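Local coordinates for protein methyl-coenzyme M reductase I beta subunit (Methanosarcina barkeri, PDB 1E6Y) that forms part of the F430-dependent enzyme that cleaves methyl-coenzyme M with coenzyme B, releasing methane and the mixed heterodisulfide in the last step of methanogenesis, at residues A272-V280 / Y291-C302. Numbering follows the deposited sequence.
Sequences AIEAGIISV and YKANDVPKWNAC
Asn-294 reaches back across the base of a beta hairpin to Gly-276 and Ser-279, a worked example of one amide tying a helix end to a strand. Its CB lies 3.5 Å from Ile-277 O, the carbonyl that also accepts the backbone N-H of Asn-294. CG, anti to the carbonyl carbon (chi1 -58°), turns the amide toward both partners and lies 3.8 Å from Ser-279 OG; OD1 keeps 3.9 Å from the same OG. One N-H of ND2 meets Ser-279 OG at 2.9 Å in the amide plane; the other meets Gly-276 O, also at 2.9 Å, standing above that carbonyl's plane. Two bonds thus fix the amide's rotation. Gly-276, at positive phi, closes helix 261-274 in a Schellman motif, so the amide joins that turn to the hairpin, where Ser-279 and Lys-292 form a hydrogen-bonded antiparallel pair.

The other face of the hairpin, that of Ile-278 and Ala-293, is apolar. Ile-278 CG2 packs 3.5 Å from Trp-299 CE3, while CD1 meets Tyr-291 CD2. Tyr-2 of the gamma subunit packs on Ile-273 and Tyr-291.

Asp-295 OD1 accepts from Lys-298 N as N-cap of helix 296-318, while OD2 salt-bridges Arg-231 of helix 228-241. The hairpin of strands 278-283 and 289-293 lies between helices 261-274 and 296-318 in the chain; the latter's first turns pack, through Trp-299 and Cys-302, against Ala-272 and Ile-277.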
ATOM      1  N   ALA E 272      41.093 -18.343  14.540  1.00 14.37           N
ATOM      2  CA  ALA E 272      41.375 -17.018  13.991  1.00 14.44           C
ATOM      3  C   ALA E 272      42.772 -16.535  14.386  1.00 14.70           C
ATOM      4  O   ALA E 272      43.460 -15.894  13.592  1.00 14.90           O
ATOM      5  CB  ALA E 272      40.324 -16.017  14.453  1.00 14.57           C
ATOM      6  N   ILE E 273      43.189 -16.866  15.608  1.00 14.87           N
ATOM      7  CA  ILE E 273      44.523 -16.518  16.095  1.00 15.68           C
ATOM      8  C   ILE E 273      45.599 -17.350  15.397  1.00 16.32           C
ATOM      9  O   ILE E 273      46.613 -16.815  14.948  1.00 17.43           O
ATOM     10  CB  ILE E 273      44.631 -16.717  17.629  1.00 15.63           C
ATOM     11  CG1 ILE E 273      43.777 -15.669  18.349  1.00 15.14           C
ATOM     12  CG2 ILE E 273      46.085 -16.595  18.083  1.00 15.71           C
ATOM     13  CD1 ILE E 273      43.577 -15.942  19.820  1.00 14.93           C
ATOM     14  N   GLU E 274      45.339 -18.647  15.248  1.00 17.77           N
ATOM     15  CA  GLU E 274      46.263 -19.547  14.561  1.00 18.75           C
ATOM     16  C   GLU E 274      46.487 -19.129  13.113  1.00 18.53           C
ATOM     17  O   GLU E 274      47.600 -19.228  12.598  1.00 19.11           O
ATOM     18  CB  GLU E 274      45.737 -20.983  14.607  1.00 20.28           C
ATOM     19  CG  GLU E 274      45.872 -21.655  15.967  1.00 23.24           C
ATOM     20  CD  GLU E 274      45.063 -22.939  16.084  1.00 25.03           C
ATOM     21  OE1 GLU E 274      44.213 -23.208  15.206  1.00 26.55           O
ATOM     22  OE2 GLU E 274      45.250 -23.666  17.082  1.00 27.14           O
ATOM     23  N   ALA E 275      45.437 -18.621  12.475  1.00 18.17           N
ATOM     24  CA  ALA E 275      45.516 -18.197  11.079  1.00 17.84           C
ATOM     25  C   ALA E 275      46.132 -16.806  10.915  1.00 17.75           C
ATOM     26  O   ALA E 275      46.389 -16.363   9.793  1.00 18.71           O
ATOM     27  CB  ALA E 275      44.128 -18.236  10.446  1.00 17.97           C
ATOM     28  N   GLY E 276      46.356 -16.116  12.031  1.00 16.86           N
ATOM     29  CA  GLY E 276      46.917 -14.776  11.981  1.00 16.43           C
ATOM     30  C   GLY E 276      45.912 -13.709  11.579  1.00 15.68           C
ATOM     31  O   GLY E 276      46.292 -12.577  11.277  1.00 15.96           O
ATOM     32  N   ILE E 277      44.630 -14.058  11.599  1.00 15.11           N
ATOM     33  CA  ILE E 277      43.572 -13.134  11.201  1.00 14.73           C
ATOM     34  C   ILE E 277      43.326 -12.076  12.279  1.00 14.35           C
ATOM     35  O   ILE E 277      42.990 -10.933  11.965  1.00 14.34           O
ATOM     36  CB  ILE E 277      42.255 -13.894  10.900  1.00 14.91           C
ATOM     37  CG1 ILE E 277      42.467 -14.841   9.716  1.00 15.75           C
ATOM     38  CG2 ILE E 277      41.130 -12.913  10.583  1.00 14.72           C
ATOM     39  CD1 ILE E 277      41.353 -15.844   9.532  1.00 16.71           C
ATOM     40  N   ILE E 278      43.494 -12.463  13.542  1.00 14.19           N
ATOM     41  CA  ILE E 278      43.438 -11.513  14.653  1.00 14.53           C
ATOM     42  C   ILE E 278      44.659 -11.636  15.565  1.00 15.17           C
ATOM     43  O   ILE E 278      45.265 -12.705  15.670  1.00 15.93           O
ATOM     44  CB  ILE E 278      42.147 -11.686  15.508  1.00 14.39           C
ATOM     45  CG1 ILE E 278      42.145 -13.044  16.219  1.00 14.53           C
ATOM     46  CG2 ILE E 278      40.918 -11.547  14.625  1.00 14.14           C
ATOM     47  CD1 ILE E 278      41.040 -13.201  17.247  1.00 14.98           C
ATOM     48  N   SER E 279      45.030 -10.522  16.189  1.00 15.42           N
ATOM     49  CA  SER E 279      46.166 -10.470  17.106  1.00 16.16           C
ATOM     50  C   SER E 279      45.781  -9.648  18.325  1.00 16.13           C
ATOM     51  O   SER E 279      44.884  -8.808  18.252  1.00 15.87           O
ATOM     52  CB  SER E 279      47.375  -9.816  16.427  1.00 15.59           C
ATOM     53  OG  SER E 279      47.810 -10.567  15.308  1.00 19.12           O
ATOM     54  N   VAL E 280      46.476  -9.871  19.437  1.00 16.33           N
ATOM     55  CA  VAL E 280      46.337  -9.000  20.600  1.00 16.77           C
ATOM     56  C   VAL E 280      46.820  -7.603  20.224  1.00 17.40           C
ATOM     57  O   VAL E 280      47.877  -7.449  19.608  1.00 17.10           O
ATOM     58  CB  VAL E 280      47.154  -9.519  21.809  1.00 16.61           C
ATOM     59  CG1 VAL E 280      47.083  -8.521  22.965  1.00 17.18           C
ATOM     60  CG2 VAL E 280      46.623 -10.869  22.256  1.00 16.24           C
ATOM     61  N   TYR E 291      41.705  -7.532  21.221  1.00 13.73           N
ATOM     62  CA  TYR E 291      42.230  -7.995  19.941  1.00 14.08           C
ATOM     63  C   TYR E 291      42.024  -6.965  18.840  1.00 14.00           C
ATOM     64  O   TYR E 291      41.253  -6.019  19.000  1.00 14.55           O
ATOM     65  CB  TYR E 291      41.572  -9.320  19.544  1.00 13.45           C
ATOM     66  CG  TYR E 291      42.076 -10.504  20.334  1.00 13.25           C
ATOM     67  CD1 TYR E 291      41.639 -10.733  21.637  1.00 13.47           C
ATOM     68  CD2 TYR E 291      43.060 -11.343  19.813  1.00 13.74           C
ATOM     69  CE1 TYR E 291      42.177 -11.758  22.407  1.00 13.47           C
ATOM     70  CE2 TYR E 291      43.607 -12.370  20.572  1.00 13.47           C
ATOM     71  CZ  TYR E 291      43.164 -12.570  21.868  1.00 14.09           C
ATOM     72  OH  TYR E 291      43.728 -13.563  22.632  1.00 13.91           O
ATOM     73  N   LYS E 292      42.805  -7.100  17.772  1.00 14.13           N
ATOM     74  CA  LYS E 292      42.583  -6.346  16.542  1.00 13.93           C
ATOM     75  C   LYS E 292      42.467  -7.325  15.377  1.00 14.14           C
ATOM     76  O   LYS E 292      43.062  -8.405  15.403  1.00 13.59           O
ATOM     77  CB  LYS E 292      43.737  -5.372  16.282  1.00 15.04           C
ATOM     78  CG  LYS E 292      45.086  -6.043  16.078  1.00 16.80           C
ATOM     79  CD  LYS E 292      46.184  -5.021  15.844  1.00 18.59           C
ATOM     80  CE  LYS E 292      47.559  -5.675  15.864  1.00 20.18           C
ATOM     81  NZ  LYS E 292      48.639  -4.695  15.548  1.00 21.78           N
ATOM     82  N   ALA E 293      41.635  -6.977  14.400  1.00 13.77           N
ATOM     83  CA  ALA E 293      41.519  -7.766  13.182  1.00 14.35           C
ATOM     84  C   ALA E 293      42.547  -7.284  12.161  1.00 14.65           C
ATOM     85  O   ALA E 293      42.559  -6.112  11.780  1.00 15.12           O
ATOM     86  CB  ALA E 293      40.107  -7.646  12.613  1.00 14.59           C
ATOM     87  N   ASN E 294      43.438  -8.187  11.759  1.00 14.92           N
ATOM     88  CA  ASN E 294      44.469  -7.874  10.775  1.00 15.02           C
ATOM     89  C   ASN E 294      43.899  -7.882   9.359  1.00 14.92           C
ATOM     90  O   ASN E 294      44.440  -7.237   8.458  1.00 14.82           O
ATOM     91  CB  ASN E 294      45.619  -8.877  10.882  1.00 16.49           C
ATOM     92  CG  ASN E 294      46.245  -8.900  12.266  1.00 16.91           C
ATOM     93  OD1 ASN E 294      46.599  -7.857  12.819  1.00 18.76           O
ATOM     94  ND2 ASN E 294      46.362 -10.089  12.841  1.00 17.30           N
ATOM     95  N   ASP E 295      42.835  -8.654   9.162  1.00 13.55           N
ATOM     96  CA  ASP E 295      42.075  -8.635   7.914  1.00 12.98           C
ATOM     97  C   ASP E 295      40.609  -8.566   8.309  1.00 11.71           C
ATOM     98  O   ASP E 295      40.050  -9.540   8.808  1.00 12.37           O
ATOM     99  CB  ASP E 295      42.343  -9.909   7.101  1.00 12.49           C
ATOM    100  CG  ASP E 295      41.762  -9.848   5.687  1.00 14.12           C
ATOM    101  OD1 ASP E 295      40.647  -9.321   5.500  1.00 13.29           O
ATOM    102  OD2 ASP E 295      42.399 -10.392   4.762  1.00 14.48           O
ATOM    103  N   VAL E 296      40.010  -7.392   8.143  1.00 11.78           N
ATOM    104  CA  VAL E 296      38.667  -7.146   8.658  1.00 11.07           C
ATOM    105  C   VAL E 296      37.588  -7.975   7.951  1.00 10.50           C
ATOM    106  O   VAL E 296      36.811  -8.661   8.615  1.00 11.30           O
ATOM    107  CB  VAL E 296      38.307  -5.634   8.608  1.00 10.63           C
ATOM    108  CG1 VAL E 296      36.864  -5.417   9.059  1.00 10.28           C
ATOM    109  CG2 VAL E 296      39.261  -4.843   9.499  1.00 11.78           C
ATOM    110  N   PRO E 297      37.586  -8.002   6.602  1.00 10.64           N
ATOM    111  CA  PRO E 297      36.615  -8.865   5.914  1.00 10.46           C
ATOM    112  C   PRO E 297      36.783 -10.357   6.222  1.00 10.68           C
ATOM    113  O   PRO E 297      35.798 -11.088   6.300  1.00 10.55           O
ATOM    114  CB  PRO E 297      36.851  -8.556   4.434  1.00 10.48           C
ATOM    115  CG  PRO E 297      37.411  -7.168   4.432  1.00 11.10           C
ATOM    116  CD  PRO E 297      38.293  -7.124   5.653  1.00 10.17           C
ATOM    117  N   LYS E 298      38.020 -10.798   6.442  1.00 11.23           N
ATOM    118  CA  LYS E 298      38.271 -12.192   6.806  1.00 11.93           C
ATOM    119  C   LYS E 298      37.780 -12.521   8.210  1.00 11.58           C
ATOM    120  O   LYS E 298      37.242 -13.601   8.447  1.00 11.98           O
ATOM    121  CB  LYS E 298      39.758 -12.516   6.702  1.00 14.36           C
ATOM    122  CG  LYS E 298      40.124 -13.271   5.446  1.00 18.00           C
ATOM    123  CD  LYS E 298      41.355 -14.118   5.676  1.00 20.12           C
ATOM    124  CE  LYS E 298      41.683 -14.923   4.449  1.00 21.09           C
ATOM    125  NZ  LYS E 298      43.150 -15.088   4.316  1.00 22.34           N
ATOM    126  N   TRP E 299      38.000 -11.604   9.147  1.00 11.16           N
ATOM    127  CA  TRP E 299      37.474 -11.761  10.499  1.00 10.92           C
ATOM    128  C   TRP E 299      35.952 -11.855  10.459  1.00 10.40           C
ATOM    129  O   TRP E 299      35.356 -12.692  11.135  1.00 11.32           O
ATOM    130  CB  TRP E 299      37.898 -10.587  11.391  1.00 11.72           C
ATOM    131  CG  TRP E 299      37.135 -10.533  12.684  1.00 11.77           C
ATOM    132  CD1 TRP E 299      36.257  -9.562  13.078  1.00 10.92           C
ATOM    133  CD2 TRP E 299      37.096 -11.545  13.698  1.00 12.04           C
ATOM    134  NE1 TRP E 299      35.667  -9.911  14.269  1.00 12.03           N
ATOM    135  CE2 TRP E 299      36.164 -11.123  14.674  1.00 11.72           C
ATOM    136  CE3 TRP E 299      37.754 -12.771  13.876  1.00 11.77           C
ATOM    137  CZ2 TRP E 299      35.874 -11.882  15.813  1.00 12.72           C
ATOM    138  CZ3 TRP E 299      37.464 -13.528  15.009  1.00 12.79           C
ATOM    139  CH2 TRP E 299      36.531 -13.078  15.963  1.00 12.53           C
ATOM    140  N   ASN E 300      35.333 -10.991   9.660  1.00 11.05           N
ATOM    141  CA  ASN E 300      33.888 -11.028   9.475  1.00 10.65           C
ATOM    142  C   ASN E 300      33.423 -12.391   8.969  1.00 10.18           C
ATOM    143  O   ASN E 300      32.427 -12.930   9.455  1.00 10.05           O
ATOM    144  CB  ASN E 300      33.447  -9.933   8.501  1.00 11.00           C
ATOM    145  CG  ASN E 300      31.945  -9.856   8.369  1.00 12.12           C
ATOM    146  OD1 ASN E 300      31.257  -9.448   9.303  1.00 13.72           O
ATOM    147  ND2 ASN E 300      31.420 -10.337   7.249  1.00 11.75           N
ATOM    148  N   ALA E 301      34.173 -12.966   8.031  1.00 10.37           N
ATOM    149  CA  ALA E 301      33.886 -14.310   7.531  1.00 10.42           C
ATOM    150  C   ALA E 301      34.045 -15.369   8.628  1.00 10.45           C
ATOM    151  O   ALA E 301      33.250 -16.307   8.709  1.00 10.08           O
ATOM    152  CB  ALA E 301      34.791 -14.634   6.350  1.00 10.83           C
ATOM    153  N   CYS E 302      35.049 -15.194   9.489  1.00 10.60           N
ATOM    154  CA  CYS E 302      35.237 -16.056  10.656  1.00 11.38           C
ATOM    155  C   CYS E 302      34.026 -15.998  11.583  1.00 10.46           C
ATOM    156  O   CYS E 302      33.547 -17.028  12.054  1.00 10.89           O
ATOM    157  CB  CYS E 302      36.484 -15.638  11.441  1.00 12.61           C
ATOM    158  SG  CYS E 302      38.051 -16.052  10.656  1.00 16.54           S
TER